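Local structure of probable starch synthase 4, chloroplastic/amyloplastic (Arabidopsis thaliana, 6GNE) at residues 273-277 and 377-382; 276-280 and 291-295; 281-286 and 473-478; 297-303 and 339-343; 384-390 and 402-406. The protein is probably a plastid starch synthase, a glycosyltransferase of the two-domain GT-B class that binds ADP in this structure. All blocks are in the same frame, centred on the assembly; numbering follows the deposited sequence.

How the interactions relate
Interactions 1, 2 and 3 follow one loop, from strand 257-259 to helix 287-300, as it lies successively on helix 377-386, helix 287-300 and helix 466-477; interactions 1 and 2 share F276 and L277. These three are partly buried and mixed in character: a histidine-carboxylate pair and rings in the first, an asparagine holding main chain in the second, a methionine among apolar groups in the third. Interactions 4 and 5 are buried contacts on the same parallel sheet: interaction 4 sets a glutamine-arginine cluster beside leucines, interaction 5 packs aromatic rings on a helix beside bound ADP. Helix 377-386 serves interactions 1 and 5, helix 287-300 interactions 2 and 4; a K293-D388 salt bridge ties interaction 2 to 5.

Interaction 1. Residues 273-277 and 377-382; sequences TDPFL and EALSHT
The imidazole of H381 has F276 CD2 over its centre on one face, 3.3 Å above the H381 ring plane, and meets D274 OD2 and the backbone oxygen of E377 at its edge. The two rings are oblique, with planes 35° apart and centroids 4.5 Å apart. F276 also leans on the start of the helix: its CD1 is 4.0 Å from A378 CB, and its CZ is 4.1 Å from E377 OE2. H381 ND1 donates to D274 OD2, a histidine-carboxylate bond whose modelled 2.5 Å is doubtful at this resolution; the carboxylate stands almost upright to the imidazole, 83° between planes. With D274 CG anti to its own nitrogen (chi1 -171°), the other oxygen, OD1, can accept from F276 N at 3.0 Å. This Asx turn lies within the type I turn from D274 to L277. Y409 OH shares D274 OD2, so the carboxylate has partners on both oxygens. L277 CD2 rests 3.7 Å from H381 O. The loop thus lies along helix 377-386, where W269 stacks on H381; helix 287-300 meets L277 through N292 and T382 through L296, and L344 of strand 340-346 meets L379 and S380.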
# COMPACT_ATOMS: atom_id res chain seq x y z
N THR A 273 3.05 16.01 -15.62
CA THR A 273 4.49 15.74 -15.76
C THR A 273 4.80 14.26 -15.81
O THR A 273 5.93 13.90 -15.61
CB THR A 273 5.30 16.34 -14.58
OG1 THR A 273 4.88 15.73 -13.36
CG2 THR A 273 5.11 17.81 -14.46
N ASP A 274 3.83 13.41 -16.05
CA ASP A 274 4.04 11.96 -15.96
C ASP A 274 4.87 11.52 -17.19
O ASP A 274 4.43 11.68 -18.34
CB ASP A 274 2.70 11.22 -15.88
CG ASP A 274 2.84 9.76 -15.58
OD1 ASP A 274 3.88 9.15 -15.90
OD2 ASP A 274 1.86 9.21 -15.02
N PRO A 275 6.10 11.01 -16.96
CA PRO A 275 6.95 10.63 -18.12
C PRO A 275 6.46 9.36 -18.83
O PRO A 275 6.73 9.21 -20.01
CB PRO A 275 8.34 10.42 -17.50
CG PRO A 275 8.08 10.07 -16.06
CD PRO A 275 6.78 10.76 -15.66
N PHE A 276 5.72 8.50 -18.13
CA PHE A 276 5.13 7.28 -18.74
C PHE A 276 3.97 7.52 -19.74
O PHE A 276 3.58 6.59 -20.44
CB PHE A 276 4.63 6.33 -17.66
CG PHE A 276 5.69 5.84 -16.73
CD1 PHE A 276 6.63 4.91 -17.16
CD2 PHE A 276 5.74 6.28 -15.41
CE1 PHE A 276 7.61 4.44 -16.28
CE2 PHE A 276 6.71 5.81 -14.52
CZ PHE A 276 7.64 4.89 -14.94
N LEU A 277 3.42 8.73 -19.79
CA LEU A 277 2.28 9.02 -20.66
C LEU A 277 2.69 9.42 -22.04
O LEU A 277 3.76 9.96 -22.23
CB LEU A 277 1.40 10.15 -20.06
CG LEU A 277 0.68 9.94 -18.75
CD1 LEU A 277 -0.32 11.05 -18.46
CD2 LEU A 277 -0.02 8.59 -18.70
N GLU A 377 4.09 -1.49 -14.44
CA GLU A 377 4.09 -0.12 -13.96
C GLU A 377 3.77 0.87 -15.06
O GLU A 377 2.84 1.66 -14.95
CB GLU A 377 5.45 0.25 -13.33
CG GLU A 377 5.32 1.41 -12.35
CD GLU A 377 6.61 2.14 -12.00
OE1 GLU A 377 6.47 3.16 -11.30
OE2 GLU A 377 7.74 1.71 -12.38
N ALA A 378 4.54 0.83 -16.12
CA ALA A 378 4.32 1.74 -17.25
C ALA A 378 2.83 1.73 -17.65
O ALA A 378 2.18 2.77 -17.72
CB ALA A 378 5.23 1.35 -18.42
N LEU A 379 2.29 0.54 -17.87
CA LEU A 379 0.91 0.39 -18.34
C LEU A 379 -0.15 0.96 -17.40
O LEU A 379 -1.13 1.57 -17.87
CB LEU A 379 0.57 -1.09 -18.64
CG LEU A 379 0.38 -1.37 -20.12
CD1 LEU A 379 0.18 -2.87 -20.31
CD2 LEU A 379 -0.81 -0.58 -20.70
N SER A 380 0.04 0.76 -16.09
CA SER A 380 -0.87 1.34 -15.10
C SER A 380 -1.02 2.84 -15.26
O SER A 380 -2.14 3.35 -15.27
CB SER A 380 -0.49 0.98 -13.66
OG SER A 380 0.65 1.64 -13.23
N HIS A 381 0.09 3.55 -15.44
CA HIS A 381 0.01 4.98 -15.74
C HIS A 381 -0.94 5.29 -16.89
O HIS A 381 -1.84 6.09 -16.71
CB HIS A 381 1.39 5.58 -15.98
CG HIS A 381 2.20 5.77 -14.73
ND1 HIS A 381 2.27 6.97 -14.06
CD2 HIS A 381 2.97 4.90 -14.03
CE1 HIS A 381 3.05 6.83 -13.01
NE2 HIS A 381 3.48 5.59 -12.96
N THR A 382 -0.76 4.65 -18.04
CA THR A 382 -1.59 4.95 -19.22
C THR A 382 -3.04 4.52 -19.01
O THR A 382 -3.95 5.14 -19.57
CB THR A 382 -1.03 4.32 -20.53
OG1 THR A 382 -0.80 2.92 -20.36
CG2 THR A 382 0.32 4.94 -20.93

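Interaction 2. Residues 276-280 and 291-295; sequences FLKAQ and ENKHA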
# COMPACT_ATOMS: atom_id res chain seq x y z
N PHE A 276 5.72 8.50 -18.13
CA PHE A 276 5.13 7.28 -18.74
C PHE A 276 3.97 7.52 -19.74
O PHE A 276 3.58 6.59 -20.44
CB PHE A 276 4.63 6.33 -17.66
CG PHE A 276 5.69 5.84 -16.73
CD1 PHE A 276 6.63 4.91 -17.16
CD2 PHE A 276 5.74 6.28 -15.41
CE1 PHE A 276 7.61 4.44 -16.28
CE2 PHE A 276 6.71 5.81 -14.52
CZ PHE A 276 7.64 4.89 -14.94
N LEU A 277 3.42 8.73 -19.79
CA LEU A 277 2.28 9.02 -20.66
C LEU A 277 2.69 9.42 -22.04
O LEU A 277 3.76 9.96 -22.23
CB LEU A 277 1.40 10.15 -20.06
CG LEU A 277 0.68 9.94 -18.75
CD1 LEU A 277 -0.32 11.05 -18.46
CD2 LEU A 277 -0.02 8.59 -18.70
N LYS A 278 1.80 9.21 -22.99
CA LYS A 278 1.97 9.78 -24.33
C LYS A 278 1.78 11.30 -24.29
O LYS A 278 2.63 12.05 -24.81
CB LYS A 278 0.96 9.16 -25.34
CG LYS A 278 1.29 9.47 -26.81
CD LYS A 278 0.06 9.66 -27.71
CE LYS A 278 0.32 10.64 -28.86
NZ LYS A 278 -0.88 11.53 -29.07
N ALA A 279 0.66 11.74 -23.72
CA ALA A 279 0.34 13.16 -23.60
C ALA A 279 0.05 13.52 -22.15
O ALA A 279 -0.42 12.71 -21.36
CB ALA A 279 -0.82 13.53 -24.50
N GLN A 280 0.32 14.77 -21.83
CA GLN A 280 0.21 15.30 -20.50
C GLN A 280 -1.11 16.06 -20.45
O GLN A 280 -1.63 16.46 -21.46
CB GLN A 280 1.40 16.26 -20.18
CG GLN A 280 2.79 15.90 -20.77
CD GLN A 280 3.55 14.86 -19.97
OE1 GLN A 280 4.62 15.14 -19.47
NE2 GLN A 280 2.99 13.67 -19.85
N GLU A 291 -6.46 12.11 -25.69
CA GLU A 291 -5.31 11.60 -26.45
C GLU A 291 -4.78 10.27 -25.87
O GLU A 291 -4.42 9.39 -26.64
CB GLU A 291 -4.17 12.65 -26.60
CG GLU A 291 -4.29 13.55 -27.84
CD GLU A 291 -3.57 14.93 -27.76
OE1 GLU A 291 -2.53 15.08 -27.04
OE2 GLU A 291 -4.06 15.88 -28.44
N ASN A 292 -4.75 10.14 -24.55
CA ASN A 292 -4.31 8.88 -23.89
C ASN A 292 -5.35 7.76 -24.08
O ASN A 292 -5.00 6.60 -24.29
CB ASN A 292 -4.00 9.09 -22.39
CG ASN A 292 -2.66 9.76 -22.15
OD1 ASN A 292 -1.60 9.22 -22.51
ND2 ASN A 292 -2.70 10.94 -21.54
N LYS A 293 -6.62 8.13 -24.00
CA LYS A 293 -7.68 7.20 -24.32
C LYS A 293 -7.50 6.62 -25.72
O LYS A 293 -7.55 5.41 -25.91
CB LYS A 293 -9.04 7.87 -24.14
CG LYS A 293 -10.19 6.88 -24.30
CD LYS A 293 -11.49 7.51 -23.87
CE LYS A 293 -12.65 6.57 -24.18
NZ LYS A 293 -13.94 7.09 -23.68
N HIS A 294 -7.23 7.49 -26.69
CA HIS A 294 -7.01 7.04 -28.06
C HIS A 294 -5.72 6.17 -28.18
O HIS A 294 -5.74 5.11 -28.79
CB HIS A 294 -6.99 8.23 -29.00
CG HIS A 294 -6.84 7.87 -30.45
ND1 HIS A 294 -5.60 7.77 -31.07
CD2 HIS A 294 -7.76 7.59 -31.41
CE1 HIS A 294 -5.78 7.47 -32.34
NE2 HIS A 294 -7.08 7.35 -32.58
N ALA A 295 -4.63 6.61 -27.56
CA ALA A 295 -3.37 5.91 -27.63
C ALA A 295 -3.49 4.48 -27.07
O ALA A 295 -3.02 3.51 -27.69
CB ALA A 295 -2.27 6.69 -26.91
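A279 and N292 come closest in the main chain, with CA atoms 6.3 Å apart, where the irregular segment 276-280 passes a turn of helix 287-300; its chain is extended at L277 and A279 and helical at K278 between them. The amide of N292 spans this kink. Its ND2 donates to A279 O at 2.9 Å, nearly straight at 164° and close to the plane of the N292 amide, while its OD1 takes a weak bond from K278 N at 3.4 Å. Bonds at both ends, one of them weak, favour this orientation of the amide. L277 CD1 lies 3.9 Å from N292 ND2, the two side chains crossing at about a right angle. A279 CB sits 3.4 Å from E291 OE1. The bent chain of K278 lays its CD 3.9 Å from A295 CB; its NZ stays 4.4 Å from E291 OE1, too far for a salt bridge. A buried asparagine here binds the loop that follows strand 257-259 of one GT-B sheet to the helix that leads into the other.

Interaction 3. Residues 281-286 and 473-478; sequences FNAKDL and VEKVMS
M477 and F281 cross at about a right angle: the methionine comes in at the rim of the ring, SD lying 5.3 Å from the F281 centroid and 78° off its normal, a Met-aromatic contact made at the edge. The methionine chain runs straight out from the helix and then bends at its last torsion (chi3 69°), which brings M477 CE to 3.7 Å from F281 CE2 and to 3.6 Å from A283 N. L286 and M477 lie alongside each other, pointing opposite ways, and L286 CD2 touches M477 SD at 3.6 Å. The same methyl of L286 meets V473 CG1, one turn back along the helix, at 3.9 Å, the two branched side chains lying obliquely. F281 and L286 flank a type I turn, N282 to D285, reinforced by an Asx turn in which N282 OD1 accepts from K284 N; the segment ends the loop just before helix 287-300 and so docks that helix's approach onto helix 466-477. K289 and N292 of helix 287-300 touch the F281 ring, and P271 touches both F281 and M477. A283 lies against the last turn of the helix. Its CB lies 3.9 Å from M477 CB and also meets S478 OG, while A283 O faces E474 CG at 3.5 Å. The S478 hydroxyl is itself turned back along its own segment, bonded to E474 O.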
# COMPACT_ATOMS: atom_id res chain seq x y z
N PHE A 281 -1.65 16.24 -19.25
CA PHE A 281 -2.88 17.02 -19.06
C PHE A 281 -3.04 17.37 -17.60
O PHE A 281 -2.29 16.89 -16.75
CB PHE A 281 -4.11 16.25 -19.56
CG PHE A 281 -4.40 14.97 -18.81
CD1 PHE A 281 -3.63 13.83 -19.00
CD2 PHE A 281 -5.46 14.90 -17.95
CE1 PHE A 281 -3.92 12.65 -18.33
CE2 PHE A 281 -5.76 13.71 -17.27
CZ PHE A 281 -4.98 12.59 -17.46
N ASN A 282 -4.01 18.20 -17.30
CA ASN A 282 -4.25 18.62 -15.93
C ASN A 282 -5.70 19.07 -15.79
O ASN A 282 -6.44 19.12 -16.78
CB ASN A 282 -3.26 19.74 -15.51
CG ASN A 282 -3.32 20.99 -16.42
OD1 ASN A 282 -4.17 21.88 -16.24
ND2 ASN A 282 -2.43 21.05 -17.42
N ALA A 283 -6.09 19.40 -14.56
CA ALA A 283 -7.44 19.89 -14.25
C ALA A 283 -7.97 20.96 -15.22
O ALA A 283 -9.17 21.01 -15.46
CB ALA A 283 -7.52 20.38 -12.80
N LYS A 284 -7.08 21.80 -15.76
CA LYS A 284 -7.49 22.91 -16.61
C LYS A 284 -7.46 22.60 -18.11
O LYS A 284 -7.84 23.47 -18.90
CB LYS A 284 -6.62 24.16 -16.38
CG LYS A 284 -6.02 24.42 -15.02
CD LYS A 284 -6.85 25.37 -14.16
CE LYS A 284 -7.93 24.60 -13.38
NZ LYS A 284 -8.69 25.49 -12.46
N ASP A 285 -7.07 21.39 -18.52
CA ASP A 285 -6.90 21.08 -19.95
C ASP A 285 -6.88 19.56 -20.16
O ASP A 285 -5.85 18.91 -20.02
CB ASP A 285 -5.59 21.75 -20.46
CG ASP A 285 -5.22 21.38 -21.90
OD1 ASP A 285 -6.09 21.00 -22.73
OD2 ASP A 285 -4.03 21.49 -22.20
N LEU A 286 -8.04 19.00 -20.49
CA LEU A 286 -8.24 17.56 -20.60
C LEU A 286 -7.98 16.97 -22.00
O LEU A 286 -8.12 15.77 -22.22
CB LEU A 286 -9.67 17.24 -20.19
CG LEU A 286 -10.09 17.74 -18.81
CD1 LEU A 286 -11.59 17.59 -18.66
CD2 LEU A 286 -9.30 16.98 -17.76
N VAL A 473 -15.09 15.63 -13.78
CA VAL A 473 -13.69 15.31 -14.01
C VAL A 473 -12.78 16.44 -13.50
O VAL A 473 -11.85 16.18 -12.72
CB VAL A 473 -13.39 15.05 -15.51
CG1 VAL A 473 -11.90 14.88 -15.74
CG2 VAL A 473 -14.09 13.80 -16.01
N GLU A 474 -13.07 17.68 -13.91
CA GLU A 474 -12.32 18.86 -13.44
C GLU A 474 -12.25 18.98 -11.91
O GLU A 474 -11.18 19.22 -11.31
CB GLU A 474 -12.92 20.13 -14.03
CG GLU A 474 -12.57 20.23 -15.51
CD GLU A 474 -13.38 21.22 -16.29
OE1 GLU A 474 -12.98 21.50 -17.46
OE2 GLU A 474 -14.40 21.71 -15.75
N LYS A 475 -13.40 18.76 -11.30
CA LYS A 475 -13.52 18.91 -9.86
C LYS A 475 -12.68 17.89 -9.11
O LYS A 475 -12.00 18.23 -8.15
CB LYS A 475 -14.99 18.78 -9.46
CG LYS A 475 -15.24 18.89 -7.97
CD LYS A 475 -16.70 18.65 -7.69
CE LYS A 475 -16.89 18.24 -6.25
NZ LYS A 475 -18.26 17.68 -6.16
N VAL A 476 -12.78 16.66 -9.56
CA VAL A 476 -12.11 15.51 -8.95
C VAL A 476 -10.59 15.62 -9.11
O VAL A 476 -9.82 15.29 -8.21
CB VAL A 476 -12.73 14.23 -9.60
CG1 VAL A 476 -11.86 13.04 -9.53
CG2 VAL A 476 -14.05 13.92 -8.94
N MET A 477 -10.17 16.12 -10.27
CA MET A 477 -8.75 16.39 -10.54
C MET A 477 -8.15 17.52 -9.68
O MET A 477 -6.94 17.57 -9.54
CB MET A 477 -8.52 16.66 -12.02
CG MET A 477 -8.64 15.41 -12.89
SD MET A 477 -8.15 15.63 -14.63
CE MET A 477 -6.39 15.86 -14.31
N SER A 478 -8.99 18.40 -9.12
CA SER A 478 -8.60 19.49 -8.21
C SER A 478 -8.60 19.15 -6.71
O SER A 478 -8.31 20.00 -5.89
CB SER A 478 -9.51 20.70 -8.42
OG SER A 478 -9.48 21.08 -9.78

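Interaction 4. Residues 297-303 and 339-343; sequences RKQLGLS and GQFVL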
# COMPACT_ATOMS: atom_id res chain seq x y z
N ARG A 297 -6.29 2.60 -26.62
CA ARG A 297 -7.10 1.83 -27.57
C ARG A 297 -6.28 1.27 -28.74
O ARG A 297 -6.35 0.07 -29.05
CB ARG A 297 -8.27 2.66 -28.11
CG ARG A 297 -9.38 2.88 -27.09
CD ARG A 297 -10.37 3.89 -27.62
NE ARG A 297 -11.66 3.78 -26.98
CZ ARG A 297 -12.73 4.57 -27.22
NH1 ARG A 297 -12.69 5.57 -28.09
NH2 ARG A 297 -13.85 4.36 -26.55
N LYS A 298 -5.49 2.16 -29.34
CA LYS A 298 -4.63 1.84 -30.48
C LYS A 298 -3.55 0.82 -30.06
O LYS A 298 -3.31 -0.15 -30.77
CB LYS A 298 -4.03 3.15 -31.03
CG LYS A 298 -3.07 3.05 -32.19
CD LYS A 298 -3.18 4.27 -33.10
CE LYS A 298 -4.35 4.15 -34.11
NZ LYS A 298 -4.28 5.11 -35.26
N GLN A 299 -2.93 0.99 -28.90
CA GLN A 299 -1.93 0.03 -28.47
C GLN A 299 -2.55 -1.36 -28.24
O GLN A 299 -1.94 -2.36 -28.59
CB GLN A 299 -1.19 0.50 -27.21
CG GLN A 299 -0.13 -0.47 -26.70
CD GLN A 299 0.55 0.04 -25.44
OE1 GLN A 299 1.35 0.95 -25.53
NE2 GLN A 299 0.21 -0.52 -24.27
N LEU A 300 -3.75 -1.42 -27.65
CA LEU A 300 -4.38 -2.69 -27.27
C LEU A 300 -5.22 -3.33 -28.37
O LEU A 300 -5.55 -4.49 -28.25
CB LEU A 300 -5.24 -2.51 -26.03
CG LEU A 300 -4.47 -2.09 -24.78
CD1 LEU A 300 -5.44 -1.88 -23.63
CD2 LEU A 300 -3.36 -3.06 -24.39
N GLY A 301 -5.55 -2.57 -29.42
CA GLY A 301 -6.42 -3.07 -30.48
C GLY A 301 -7.89 -2.98 -30.15
O GLY A 301 -8.67 -3.75 -30.69
N LEU A 302 -8.27 -2.05 -29.27
CA LEU A 302 -9.66 -1.74 -28.97
C LEU A 302 -10.23 -0.75 -29.99
O LEU A 302 -9.51 0.10 -30.50
CB LEU A 302 -9.79 -1.13 -27.60
CG LEU A 302 -9.28 -1.90 -26.39
CD1 LEU A 302 -9.22 -0.96 -25.19
CD2 LEU A 302 -10.15 -3.12 -26.11
N SER A 303 -11.52 -0.84 -30.26
CA SER A 303 -12.18 0.02 -31.23
C SER A 303 -12.30 1.48 -30.78
O SER A 303 -12.70 1.76 -29.65
CB SER A 303 -13.58 -0.51 -31.54
OG SER A 303 -14.28 0.35 -32.42
N GLY A 339 -19.99 -0.21 -22.93
CA GLY A 339 -18.69 0.36 -22.62
C GLY A 339 -17.59 -0.60 -22.99
O GLY A 339 -17.86 -1.71 -23.45
N GLN A 340 -16.36 -0.17 -22.78
CA GLN A 340 -15.15 -0.99 -22.92
C GLN A 340 -14.50 -1.18 -21.56
O GLN A 340 -14.75 -0.42 -20.63
CB GLN A 340 -14.17 -0.31 -23.86
CG GLN A 340 -14.74 0.02 -25.24
CD GLN A 340 -13.76 0.76 -26.14
OE1 GLN A 340 -13.13 1.71 -25.72
NE2 GLN A 340 -13.66 0.33 -27.39
N PHE A 341 -13.69 -2.22 -21.44
CA PHE A 341 -13.08 -2.60 -20.17
C PHE A 341 -11.61 -3.05 -20.35
O PHE A 341 -11.31 -3.93 -21.17
CB PHE A 341 -13.88 -3.74 -19.55
CG PHE A 341 -13.65 -3.93 -18.09
CD1 PHE A 341 -12.51 -4.55 -17.61
CD2 PHE A 341 -14.56 -3.45 -17.19
CE1 PHE A 341 -12.28 -4.70 -16.26
CE2 PHE A 341 -14.35 -3.59 -15.82
CZ PHE A 341 -13.21 -4.20 -15.35
N VAL A 342 -10.71 -2.47 -19.56
CA VAL A 342 -9.31 -2.83 -19.52
C VAL A 342 -8.94 -3.24 -18.10
O VAL A 342 -9.04 -2.43 -17.19
CB VAL A 342 -8.40 -1.66 -19.93
CG1 VAL A 342 -6.95 -2.06 -19.82
CG2 VAL A 342 -8.65 -1.32 -21.38
N LEU A 343 -8.51 -4.49 -17.93
CA LEU A 343 -8.05 -4.99 -16.65
C LEU A 343 -6.54 -5.15 -16.70
O LEU A 343 -5.99 -5.75 -17.64
CB LEU A 343 -8.68 -6.34 -16.30
CG LEU A 343 -8.21 -7.06 -15.03
CD1 LEU A 343 -8.50 -6.22 -13.79
CD2 LEU A 343 -8.91 -8.37 -14.87
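L302 and Q340, with CA atoms 8.2 Å apart, and L300 and V342, at 9.2 Å, keep the two backbones apart; side chains of strand 340-346 reach the end of helix 287-300 and the chain just after it. The extended side chain of Q340 reaches toward this helix end. R297 grips its OE1 side-on with two nitrogens: R297 NE at 2.8 Å from Q340 OE1, in the carbonyl plane on a lone pair, and R297 NH2 at 2.9 Å, well above that plane. Guanidinium and amide stand almost perpendicular, 88° apart. At the other end of the amide, Q340 NE2 donates to S303 O at 2.8 Å, on an in-plane lone pair; S303 O also lies over one face of the R297 guanidinium, toward its rim. Nearby, L300 CD1 meets V342 CG2 tip to tip at 4.0 Å, and L302 CD1 comes obliquely onto the same methyl at 3.9 Å. L311 and L372, from the strands on either side, continue this apolar patch. The buried amide of Q340 is bonded at both ends, which favours OE1 toward R297 and NE2 toward S303 O. The charge of R297 would probably polarise the amide and strengthen its bond to S303.

Interaction 5. Residues 384-390 and 402-406; sequences YAASDLF and TQMIA. With ADP (adenosine-5'-diphosphate), chain F.
Y384 reaches from its helix across I405 and T402 to the bound ADP. From CB, with CG anti to the carbonyl carbon (chi1 -71°), the side chain heads for helix 402-408. The ring then lies against I405, whose CG2 methyl sits over its centre, 3.4 Å from the Y384 centroid and 11° off the normal, a CH-pi contact. Along the CD1-CE1 flank, on the face that I405 also meets, Y384 CD1 passes 3.8 Å from A406 N and Y384 CE1 3.6 Å from T402 O, both obliquely. At the tip, Y384 OH lies beside the T402 CG2 methyl, with I405 CD1 near it, and is hydrogen-bonded to ADP O2' at 2.7 Å; that ribose oxygen lies near the ring plane, at its edge. F390, reaching in from the strand, packs on the same helix: A406 CB is 3.7 Å from F390 CG, T402 O stands over one face of the F390 ring toward its rim, and T402 OG1 lies 3.5 Å from F390 CE1. T402 N makes a weak bond, 3.5 Å long, to ADP O1A. I315 of strand 311-317 touches both rings, and R317, K322 and L401 N bind the nucleotide too. Y384, T402 and I405 thus line the ADP pocket of this GT-B enzyme, on the beta-alpha-beta unit of strand 389-392, helix 402-408 and strand 412-416.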
# COMPACT_ATOMS: atom_id res chain seq x y z
N TYR A 384 -4.76 4.54 -15.98
CA TYR A 384 -5.37 5.61 -15.15
C TYR A 384 -5.68 6.81 -16.07
O TYR A 384 -6.79 7.34 -16.04
CB TYR A 384 -4.44 6.06 -14.02
CG TYR A 384 -4.24 5.09 -12.87
CD1 TYR A 384 -5.32 4.69 -12.06
CD2 TYR A 384 -2.97 4.61 -12.55
CE1 TYR A 384 -5.14 3.82 -10.99
CE2 TYR A 384 -2.77 3.72 -11.47
CZ TYR A 384 -3.86 3.33 -10.68
OH TYR A 384 -3.64 2.47 -9.62
N ALA A 385 -4.73 7.23 -16.88
CA ALA A 385 -4.91 8.37 -17.77
C ALA A 385 -6.05 8.17 -18.76
O ALA A 385 -6.90 9.06 -18.91
CB ALA A 385 -3.63 8.65 -18.53
N ALA A 386 -6.06 7.02 -19.44
CA ALA A 386 -7.04 6.76 -20.49
C ALA A 386 -8.48 6.55 -20.01
O ALA A 386 -9.42 6.89 -20.71
CB ALA A 386 -6.61 5.55 -21.33
N SER A 387 -8.65 5.99 -18.82
CA SER A 387 -9.95 5.50 -18.40
C SER A 387 -10.88 6.65 -17.99
O SER A 387 -10.43 7.66 -17.48
CB SER A 387 -9.79 4.47 -17.26
OG SER A 387 -9.25 5.07 -16.10
N ASP A 388 -12.18 6.47 -18.25
CA ASP A 388 -13.22 7.38 -17.80
C ASP A 388 -13.75 6.99 -16.43
O ASP A 388 -14.20 7.85 -15.66
CB ASP A 388 -14.36 7.35 -18.77
CG ASP A 388 -13.93 7.72 -20.14
OD1 ASP A 388 -13.42 8.86 -20.30
OD2 ASP A 388 -14.05 6.85 -21.04
N LEU A 389 -13.73 5.68 -16.16
CA LEU A 389 -14.24 5.11 -14.94
C LEU A 389 -13.22 4.10 -14.41
O LEU A 389 -12.49 3.47 -15.18
CB LEU A 389 -15.57 4.41 -15.24
CG LEU A 389 -16.75 5.30 -15.63
CD1 LEU A 389 -17.93 4.51 -16.15
CD2 LEU A 389 -17.20 6.07 -14.42
N PHE A 390 -13.22 3.95 -13.09
CA PHE A 390 -12.29 3.07 -12.39
C PHE A 390 -12.99 2.35 -11.26
O PHE A 390 -13.59 3.00 -10.39
CB PHE A 390 -11.11 3.88 -11.84
CG PHE A 390 -9.99 3.02 -11.34
CD1 PHE A 390 -10.00 2.54 -10.03
CD2 PHE A 390 -8.97 2.62 -12.19
CE1 PHE A 390 -9.02 1.70 -9.56
CE2 PHE A 390 -7.94 1.79 -11.73
CZ PHE A 390 -7.97 1.32 -10.41
N THR A 402 -5.48 3.24 -5.34
CA THR A 402 -5.82 3.30 -6.75
C THR A 402 -6.99 4.25 -7.05
O THR A 402 -7.00 4.90 -8.10
CB THR A 402 -6.15 1.92 -7.27
OG1 THR A 402 -7.25 1.39 -6.52
CG2 THR A 402 -4.90 0.99 -7.18
N GLN A 403 -7.94 4.36 -6.13
CA GLN A 403 -9.03 5.32 -6.28
C GLN A 403 -8.53 6.78 -6.21
O GLN A 403 -9.07 7.65 -6.87
CB GLN A 403 -10.15 5.09 -5.25
CG GLN A 403 -9.98 5.68 -3.83
CD GLN A 403 -9.16 4.81 -2.91
OE1 GLN A 403 -8.45 3.88 -3.35
NE2 GLN A 403 -9.26 5.08 -1.62
N MET A 404 -7.50 7.02 -5.40
CA MET A 404 -6.91 8.34 -5.30
C MET A 404 -6.12 8.66 -6.58
O MET A 404 -6.26 9.77 -7.14
CB MET A 404 -6.01 8.45 -4.09
CG MET A 404 -6.72 8.18 -2.77
SD MET A 404 -5.70 8.44 -1.32
CE MET A 404 -6.66 7.66 -0.04
N ILE A 405 -5.35 7.69 -7.08
CA ILE A 405 -4.59 7.88 -8.30
C ILE A 405 -5.57 8.08 -9.45
O ILE A 405 -5.38 9.01 -10.25
CB ILE A 405 -3.65 6.68 -8.63
CG1 ILE A 405 -2.63 6.42 -7.49
CG2 ILE A 405 -2.90 6.89 -9.94
CD1 ILE A 405 -1.92 5.10 -7.59
N ALA A 406 -6.61 7.24 -9.55
CA ALA A 406 -7.59 7.41 -10.61
C ALA A 406 -8.16 8.84 -10.63
O ALA A 406 -8.16 9.49 -11.68
CB ALA A 406 -8.71 6.40 -10.47
PB ADP F . -2.96 -3.05 -2.23
O1B ADP F . -1.97 -2.47 -1.27
O2B ADP F . -2.39 -3.69 -3.47
O3B ADP F . -3.92 -3.98 -1.53
PA ADP F . -3.43 -0.27 -2.82
O1A ADP F . -4.53 0.42 -3.58
O2A ADP F . -3.16 0.28 -1.45
O3A ADP F . -3.83 -1.83 -2.79
O5' ADP F . -2.05 -0.22 -3.64
C5' ADP F . -1.92 -0.73 -4.96
C4' ADP F . -0.74 -0.15 -5.76
O4' ADP F . -0.19 -1.16 -6.62
C3' ADP F . -1.14 0.96 -6.70
O3' ADP F . -0.01 1.80 -6.92
C2' ADP F . -1.47 0.25 -7.98
O2' ADP F . -1.35 1.07 -9.12
C1' ADP F . -0.41 -0.82 -7.99
N9 ADP F . -0.80 -2.05 -8.71
C8 ADP F . -1.61 -3.03 -8.27
N7 ADP F . -1.69 -4.02 -9.18
C5 ADP F . -0.93 -3.68 -10.23
C6 ADP F . -0.57 -4.28 -11.56
N6 ADP F . -1.09 -5.48 -11.93
N1 ADP F . 0.29 -3.57 -12.35
C2 ADP F . 0.78 -2.37 -11.96
N3 ADP F . 0.48 -1.79 -10.79
C4 ADP F . -0.35 -2.38 -9.91